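Local coordinates for ribonucleoside-diphosphate reductase, alpha chain (Actinobacillus ureae ATCC 25976, PDB 6DQX), which probably reduces ribonucleoside diphosphates to deoxynucleotides, as the catalytic subunit of a class Id ribonucleotide reductase, at residues Cys291-Trp303 and Leu348-Asn360. Numbering follows the deposited sequence.
Sequences CLSSMNLLYFDEW and LGVLGWHSYLQAN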
ATOM      1  N   CYS A 291      -2.224  21.447  14.469  1.00 17.90           N
ATOM      2  CA  CYS A 291      -2.422  22.518  13.509  1.00 18.30           C
ATOM      3  C   CYS A 291      -1.521  23.655  13.895  1.00 17.97           C
ATOM      4  O   CYS A 291      -1.021  23.714  15.025  1.00 18.23           O
ATOM      5  CB  CYS A 291      -3.857  22.967  13.455  1.00 20.60           C
ATOM      6  SG  CYS A 291      -4.492  23.518  15.026  1.00 22.88           S
ATOM      7  N   LEU A 292      -1.296  24.539  12.956  1.00 15.82           N
ATOM      8  CA  LEU A 292      -0.331  25.600  13.171  1.00 16.03           C
ATOM      9  C   LEU A 292      -0.778  26.891  12.575  1.00 14.19           C
ATOM     10  O   LEU A 292      -1.581  26.935  11.648  1.00 13.08           O
ATOM     11  CB  LEU A 292       1.044  25.206  12.643  1.00 18.20           C
ATOM     12  CG  LEU A 292       1.382  25.186  11.162  1.00 20.18           C
ATOM     13  CD1 LEU A 292       1.749  26.567  10.631  1.00 21.02           C
ATOM     14  CD2 LEU A 292       2.539  24.226  10.866  1.00 21.82           C
ATOM     15  N   SER A 293      -0.252  27.949  13.164  1.00 12.47           N
ATOM     16  CA  SER A 293      -0.261  29.270  12.597  1.00 12.06           C
ATOM     17  C   SER A 293       0.852  29.989  13.372  1.00 11.70           C
ATOM     18  O   SER A 293       1.401  29.416  14.319  1.00 11.57           O
ATOM     19  CB  SER A 293      -1.628  29.944  12.734  1.00 12.10           C
ATOM     20  OG  SER A 293      -2.581  29.429  11.813  1.00 12.85           O
ATOM     21  N   SER A 294       1.220  31.180  12.937  1.00 11.48           N
ATOM     22  CA  SER A 294       2.498  31.788  13.364  1.00 12.30           C
ATOM     23  C   SER A 294       2.401  33.275  13.654  1.00 11.51           C
ATOM     24  O   SER A 294       1.728  34.030  12.937  1.00 12.21           O
ATOM     25  CB  SER A 294       3.574  31.567  12.301  1.00 13.01           C
ATOM     26  OG  SER A 294       3.501  30.239  11.751  1.00 15.71           O
ATOM     27  N   MET A 295       3.082  33.675  14.716  1.00 11.37           N
ATOM     28  CA  MET A 295       3.204  35.088  15.059  1.00 11.48           C
ATOM     29  C   MET A 295       4.350  35.739  14.293  1.00 11.22           C
ATOM     30  O   MET A 295       5.425  35.193  14.227  1.00 11.30           O
ATOM     31  CB  MET A 295       3.447  35.250  16.555  1.00 11.65           C
ATOM     32  CG  MET A 295       2.270  34.850  17.450  1.00 12.30           C
ATOM     33  SD  MET A 295       0.745  35.764  17.219  1.00 12.99           S
ATOM     34  CE  MET A 295       1.257  37.451  17.503  1.00 13.37           C
ATOM     35  N   ASN A 296       4.116  36.944  13.769  1.00 11.14           N
ATOM     36  CA  ASN A 296       5.121  37.660  13.009  1.00 11.06           C
ATOM     37  C   ASN A 296       5.955  38.466  13.988  1.00 11.25           C
ATOM     38  O   ASN A 296       5.522  39.532  14.452  1.00 10.96           O
ATOM     39  CB  ASN A 296       4.459  38.608  12.013  1.00 10.94           C
ATOM     40  CG  ASN A 296       5.439  39.258  11.075  1.00 11.32           C
ATOM     41  OD1 ASN A 296       6.645  39.093  11.201  1.00 11.91           O
ATOM     42  ND2 ASN A 296       4.918  40.075  10.147  1.00 12.32           N
ATOM     43  N   LEU A 297       7.154  37.975  14.255  1.00 11.38           N
ATOM     44  CA  LEU A 297       8.052  38.637  15.221  1.00 12.31           C
ATOM     45  C   LEU A 297       8.563  39.998  14.766  1.00 13.00           C
ATOM     46  O   LEU A 297       9.031  40.788  15.607  1.00 12.05           O
ATOM     47  CB  LEU A 297       9.229  37.746  15.545  1.00 12.71           C
ATOM     48  CG  LEU A 297       8.890  36.362  16.100  1.00 12.25           C
ATOM     49  CD1 LEU A 297      10.147  35.645  16.525  1.00 12.37           C
ATOM     50  CD2 LEU A 297       7.885  36.380  17.244  1.00 12.09           C
ATOM     51  N   LEU A 298       8.466  40.316  13.468  1.00 13.68           N
ATOM     52  CA  LEU A 298       8.812  41.673  13.014  1.00 14.30           C
ATOM     53  C   LEU A 298       8.086  42.731  13.840  1.00 14.54           C
ATOM     54  O   LEU A 298       8.639  43.817  14.116  1.00 14.79           O
ATOM     55  CB  LEU A 298       8.473  41.852  11.532  1.00 14.70           C
ATOM     56  CG  LEU A 298       8.683  43.248  10.917  1.00 15.16           C
ATOM     57  CD1 LEU A 298      10.118  43.690  11.123  1.00 15.55           C
ATOM     58  CD2 LEU A 298       8.352  43.216   9.431  1.00 16.00           C
ATOM     59  N   TYR A 299       6.851  42.431  14.232  1.00 14.36           N
ATOM     60  CA  TYR A 299       6.029  43.363  14.978  1.00 14.89           C
ATOM     61  C   TYR A 299       5.925  43.070  16.462  1.00 14.36           C
ATOM     62  O   TYR A 299       4.985  43.519  17.112  1.00 14.46           O
ATOM     63  CB  TYR A 299       4.640  43.431  14.312  1.00 15.49           C
ATOM     64  CG  TYR A 299       4.702  43.886  12.873  1.00 15.83           C
ATOM     65  CD1 TYR A 299       5.322  45.091  12.524  1.00 17.47           C
ATOM     66  CD2 TYR A 299       4.157  43.107  11.840  1.00 16.18           C
ATOM     67  CE1 TYR A 299       5.396  45.507  11.205  1.00 18.20           C
ATOM     68  CE2 TYR A 299       4.236  43.517  10.512  1.00 17.05           C
ATOM     69  CZ  TYR A 299       4.840  44.718  10.199  1.00 18.29           C
ATOM     70  OH  TYR A 299       4.909  45.132   8.886  1.00 20.46           O
ATOM     71  N   PHE A 300       6.888  42.329  17.017  1.00 14.85           N
ATOM     72  CA  PHE A 300       6.859  41.966  18.444  1.00 15.67           C
ATOM     73  C   PHE A 300       6.590  43.165  19.350  1.00 15.77           C
ATOM     74  O   PHE A 300       5.731  43.105  20.246  1.00 15.65           O
ATOM     75  CB  PHE A 300       8.158  41.278  18.871  1.00 15.65           C
ATOM     76  CG  PHE A 300       8.211  40.950  20.339  1.00 15.87           C
ATOM     77  CD1 PHE A 300       7.432  39.929  20.870  1.00 15.84           C
ATOM     78  CD2 PHE A 300       9.016  41.690  21.203  1.00 16.14           C
ATOM     79  CE1 PHE A 300       7.452  39.647  22.230  1.00 16.04           C
ATOM     80  CE2 PHE A 300       9.040  41.399  22.562  1.00 15.99           C
ATOM     81  CZ  PHE A 300       8.268  40.382  23.077  1.00 16.16           C
ATOM     82  N   ASP A 301       7.300  44.251  19.096  1.00 16.67           N
ATOM     83  CA  ASP A 301       7.174  45.446  19.952  1.00 18.49           C
ATOM     84  C   ASP A 301       5.808  46.129  19.833  1.00 19.96           C
ATOM     85  O   ASP A 301       5.423  46.884  20.739  1.00 20.55           O
ATOM     86  CB  ASP A 301       8.352  46.387  19.717  1.00 19.35           C
ATOM     87  CG  ASP A 301       9.625  45.834  20.313  1.00 19.64           C
ATOM     88  OD1 ASP A 301       9.523  45.344  21.443  1.00 19.63           O
ATOM     89  OD2 ASP A 301      10.702  45.860  19.676  1.00 20.36           O
ATOM     90  N   GLU A 302       5.077  45.857  18.739  1.00 18.33           N
ATOM     91  CA  GLU A 302       3.679  46.234  18.625  1.00 18.75           C
ATOM     92  C   GLU A 302       2.719  45.339  19.374  1.00 17.99           C
ATOM     93  O   GLU A 302       1.817  45.854  20.029  1.00 19.39           O
ATOM     94  CB  GLU A 302       3.200  46.317  17.167  1.00 19.32           C
ATOM     95  CG  GLU A 302       3.948  47.328  16.332  1.00 20.46           C
ATOM     96  CD  GLU A 302       3.398  47.488  14.924  1.00 21.21           C
ATOM     97  OE1 GLU A 302       2.246  47.085  14.652  1.00 20.87           O
ATOM     98  OE2 GLU A 302       4.132  48.056  14.082  1.00 22.65           O
ATOM     99  N   TRP A 303       2.842  44.014  19.239  1.00 16.33           N
ATOM    100  CA  TRP A 303       1.819  43.112  19.796  1.00 15.54           C
ATOM    101  C   TRP A 303       2.146  42.463  21.136  1.00 15.20           C
ATOM    102  O   TRP A 303       1.256  41.848  21.711  1.00 16.61           O
ATOM    103  CB  TRP A 303       1.352  42.028  18.780  1.00 14.92           C
ATOM    104  CG  TRP A 303       2.434  41.177  18.187  1.00 14.64           C
ATOM    105  CD1 TRP A 303       2.927  41.273  16.933  1.00 14.97           C
ATOM    106  CD2 TRP A 303       3.136  40.077  18.807  1.00 14.29           C
ATOM    107  NE1 TRP A 303       3.900  40.333  16.725  1.00 15.02           N
ATOM    108  CE2 TRP A 303       4.051  39.586  17.860  1.00 14.37           C
ATOM    109  CE3 TRP A 303       3.077  39.466  20.064  1.00 14.76           C
ATOM    110  CZ2 TRP A 303       4.897  38.507  18.119  1.00 14.00           C
ATOM    111  CZ3 TRP A 303       3.907  38.382  20.318  1.00 14.04           C
ATOM    112  CH2 TRP A 303       4.818  37.930  19.350  1.00 14.19           C
ATOM    113  N   LEU A 348       1.492  26.578  17.797  1.00 12.90           N
ATOM    114  CA  LEU A 348       1.647  27.983  17.448  1.00 12.93           C
ATOM    115  C   LEU A 348       3.158  28.255  17.297  1.00 12.10           C
ATOM    116  O   LEU A 348       3.958  27.909  18.187  1.00 12.08           O
ATOM    117  CB  LEU A 348       1.050  28.873  18.537  1.00 13.76           C
ATOM    118  CG  LEU A 348       1.151  30.401  18.339  1.00 14.24           C
ATOM    119  CD1 LEU A 348      -0.096  31.074  18.913  1.00 15.23           C
ATOM    120  CD2 LEU A 348       2.436  30.993  18.944  1.00 15.17           C
ATOM    121  N   GLY A 349       3.531  28.851  16.179  1.00 12.08           N
ATOM    122  CA  GLY A 349       4.920  29.109  15.816  1.00 11.50           C
ATOM    123  C   GLY A 349       5.207  30.574  15.605  1.00 11.63           C
ATOM    124  O   GLY A 349       4.433  31.444  16.021  1.00 10.31           O
ATOM    125  N   VAL A 350       6.311  30.848  14.894  1.00 11.24           N
ATOM    126  CA  VAL A 350       6.762  32.205  14.621  1.00 11.53           C
ATOM    127  C   VAL A 350       7.388  32.309  13.255  1.00 11.62           C
ATOM    128  O   VAL A 350       7.770  31.295  12.664  1.00 11.22           O
ATOM    129  CB  VAL A 350       7.862  32.684  15.640  1.00 11.57           C
ATOM    130  CG1 VAL A 350       7.305  32.601  17.058  1.00 12.12           C
ATOM    131  CG2 VAL A 350       9.147  31.876  15.514  1.00 11.66           C
ATOM    132  N   LEU A 351       7.436  33.529  12.748  1.00 12.59           N
ATOM    133  CA  LEU A 351       8.320  33.874  11.624  1.00 14.07           C
ATOM    134  C   LEU A 351       8.822  35.296  11.802  1.00 13.46           C
ATOM    135  O   LEU A 351       8.409  35.993  12.727  1.00 13.27           O
ATOM    136  CB  LEU A 351       7.599  33.683  10.281  1.00 16.15           C
ATOM    137  CG  LEU A 351       6.177  34.208  10.145  1.00 18.86           C
ATOM    138  CD1 LEU A 351       6.126  35.698   9.929  1.00 21.38           C
ATOM    139  CD2 LEU A 351       5.470  33.492   8.982  1.00 20.89           C
ATOM    140  N   GLY A 352       9.788  35.689  10.980  1.00 13.15           N
ATOM    141  CA  GLY A 352      10.291  37.049  11.007  1.00 13.38           C
ATOM    142  C   GLY A 352      11.274  37.331  12.122  1.00 13.24           C
ATOM    143  O   GLY A 352      11.454  38.494  12.478  1.00 13.16           O
ATOM    144  N   TRP A 353      11.894  36.299  12.702  1.00 12.60           N
ATOM    145  CA  TRP A 353      12.929  36.510  13.736  1.00 12.87           C
ATOM    146  C   TRP A 353      14.090  37.372  13.225  1.00 12.99           C
ATOM    147  O   TRP A 353      14.444  38.386  13.838  1.00 12.82           O
ATOM    148  CB  TRP A 353      13.469  35.156  14.190  1.00 12.99           C
ATOM    149  CG  TRP A 353      14.664  35.127  15.118  1.00 13.51           C
ATOM    150  CD1 TRP A 353      15.781  34.346  14.969  1.00 13.63           C
ATOM    151  CD2 TRP A 353      14.859  35.870  16.337  1.00 13.62           C
ATOM    152  NE1 TRP A 353      16.658  34.549  16.022  1.00 14.07           N
ATOM    153  CE2 TRP A 353      16.108  35.471  16.877  1.00 13.63           C
ATOM    154  CE3 TRP A 353      14.091  36.805  17.036  1.00 14.13           C
ATOM    155  CZ2 TRP A 353      16.629  36.016  18.078  1.00 13.80           C
ATOM    156  CZ3 TRP A 353      14.633  37.363  18.231  1.00 14.40           C
ATOM    157  CH2 TRP A 353      15.871  36.945  18.729  1.00 13.83           C
ATOM    158  N   HIS A 354      14.689  36.976  12.099  1.00 13.50           N
ATOM    159  CA  HIS A 354      15.812  37.744  11.570  1.00 14.01           C
ATOM    160  C   HIS A 354      15.359  39.150  11.153  1.00 14.78           C
ATOM    161  O   HIS A 354      16.064  40.145  11.417  1.00 15.37           O
ATOM    162  CB  HIS A 354      16.488  37.016  10.422  1.00 14.16           C
ATOM    163  CG  HIS A 354      17.867  37.495  10.138  1.00 15.14           C
ATOM    164  ND1 HIS A 354      18.571  37.098   9.021  1.00 15.33           N
ATOM    165  CD2 HIS A 354      18.698  38.318  10.833  1.00 15.50           C
ATOM    166  CE1 HIS A 354      19.769  37.651   9.039  1.00 15.81           C
ATOM    167  NE2 HIS A 354      19.871  38.401  10.123  1.00 15.50           N
ATOM    168  N   SER A 355      14.158  39.233  10.569  1.00 15.12           N
ATOM    169  CA  SER A 355      13.547  40.522  10.286  1.00 15.25           C
ATOM    170  C   SER A 355      13.460  41.438  11.507  1.00 15.70           C
ATOM    171  O   SER A 355      13.818  42.618  11.415  1.00 15.34           O
ATOM    172  CB  SER A 355      12.167  40.379   9.634  1.00 16.22           C
ATOM    173  OG  SER A 355      12.295  39.779   8.349  1.00 15.26           O
ATOM    174  N   TYR A 356      12.953  40.915  12.620  1.00 14.97           N
ATOM    175  CA  TYR A 356      12.914  41.691  13.851  1.00 16.03           C
ATOM    176  C   TYR A 356      14.317  42.183  14.239  1.00 16.11           C
ATOM    177  O   TYR A 356      14.491  43.360  14.587  1.00 15.52           O
ATOM    178  CB  TYR A 356      12.291  40.879  14.988  1.00 16.23           C
ATOM    179  CG  TYR A 356      12.307  41.599  16.303  1.00 15.62           C
ATOM    180  CD1 TYR A 356      11.387  42.595  16.573  1.00 16.10           C
ATOM    181  CD2 TYR A 356      13.272  41.318  17.257  1.00 16.29           C
ATOM    182  CE1 TYR A 356      11.410  43.289  17.773  1.00 15.69           C
ATOM    183  CE2 TYR A 356      13.298  42.002  18.464  1.00 16.95           C
ATOM    184  CZ  TYR A 356      12.364  42.993  18.711  1.00 16.47           C
ATOM    185  OH  TYR A 356      12.369  43.688  19.908  1.00 17.83           O
ATOM    186  N   LEU A 357      15.307  41.295  14.184  1.00 16.38           N
ATOM    187  CA  LEU A 357      16.675  41.682  14.565  1.00 16.08           C
ATOM    188  C   LEU A 357      17.198  42.769  13.655  1.00 16.89           C
ATOM    189  O   LEU A 357      17.764  43.764  14.134  1.00 15.96           O
ATOM    190  CB  LEU A 357      17.624  40.499  14.577  1.00 16.50           C
ATOM    191  CG  LEU A 357      17.291  39.451  15.635  1.00 16.62           C
ATOM    192  CD1 LEU A 357      18.265  38.318  15.514  1.00 15.70           C
ATOM    193  CD2 LEU A 357      17.295  40.018  17.051  1.00 16.47           C
ATOM    194  N   GLN A 358      16.967  42.620  12.352  1.00 16.77           N
ATOM    195  CA  GLN A 358      17.434  43.641  11.398  1.00 18.63           C
ATOM    196  C   GLN A 358      16.717  44.966  11.526  1.00 18.31           C
ATOM    197  O   GLN A 358      17.354  46.026  11.381  1.00 19.76           O
ATOM    198  CB  GLN A 358      17.408  43.109   9.961  1.00 17.89           C
ATOM    199  CG  GLN A 358      18.518  42.095   9.725  1.00 18.25           C
ATOM    200  CD  GLN A 358      18.514  41.547   8.303  1.00 18.52           C
ATOM    201  OE1 GLN A 358      17.529  41.680   7.599  1.00 19.00           O
ATOM    202  NE2 GLN A 358      19.613  40.935   7.890  1.00 18.63           N
ATOM    203  N   ALA A 359      15.427  44.940  11.859  1.00 18.22           N
ATOM    204  CA  ALA A 359      14.679  46.177  12.076  1.00 19.14           C
ATOM    205  C   ALA A 359      15.237  46.960  13.262  1.00 19.56           C
ATOM    206  O   ALA A 359      15.043  48.176  13.336  1.00 21.04           O
ATOM    207  CB  ALA A 359      13.201  45.900  12.306  1.00 19.52           C
ATOM    208  N   ASN A 360      15.864  46.253  14.194  1.00 18.44           N
ATOM    209  CA  ASN A 360      16.494  46.851  15.384  1.00 20.05           C
ATOM    210  C   ASN A 360      18.002  46.991  15.313  1.00 19.11           C
ATOM    211  O   ASN A 360      18.640  47.308  16.321  1.00 19.16           O
ATOM    212  CB  ASN A 360      16.072  46.043  16.616  1.00 20.14           C
ATOM    213  CG  ASN A 360      14.633  46.290  16.968  1.00 22.14           C
ATOM    214  OD1 ASN A 360      14.332  47.249  17.682  1.00 24.05           O
ATOM    215  ND2 ASN A 360      13.718  45.459  16.440  1.00 19.96           N
TER
HETATM  216  O   HOH W   1      11.396  44.324  22.866  1.00 23.93           O
HETATM  217  O   HOH W   2      11.094  46.472  17.141  1.00 27.96           O
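Met295 and Leu297 join their backbones to Gly349 and Leu351, pairing strands 288-296 and 347-351 in parallel within the alpha/beta barrel of ribonucleotide reductase. The short segments 292-296 and 348-351 cross at 42°, and each strand is followed by a short helix; beyond the strands side chains carry the contact. Met295 sits in the usual parallel pattern: its N binds Gly349 O (2.9 Å) and its O receives Leu351 N. Just past the strand, Leu297 N meets Leu351 O at 2.8 Å.

Leu297 packs against Val350; Ile376 of helix 367-395 touches Leu297 and Leu380 touches Val350. Leu297 CG lies 3.8 Å from Val350 CB; CD2 touches Val350 CG1, while CD1 reaches Trp353 CB (4.1 Å).

Tyr356 carries the next step. With CG anti to the backbone N (chi1 176°), its ring extends past the 3-10 segment 297-298 to the start of helix 300-303. CB packs against Leu297 O, and Tyr356 CD1 comes within 3.1 Å of that same oxygen. Farther out, Tyr356 CE1 lies 4.0 Å from Phe300 CB, the two side chains meeting obliquely. Tyr356 OH donates to Asp301 OD2 (2.7 Å) from the syn side, tilted out of the plane of a carboxylate turned 55° from the ring. Lys304 forms a salt bridge with OD1 of this exposed aspartate. One water donates to both Asp301 OD1 and Tyr356 OH; a second donates to OD2 and accepts from Asn360 ND2.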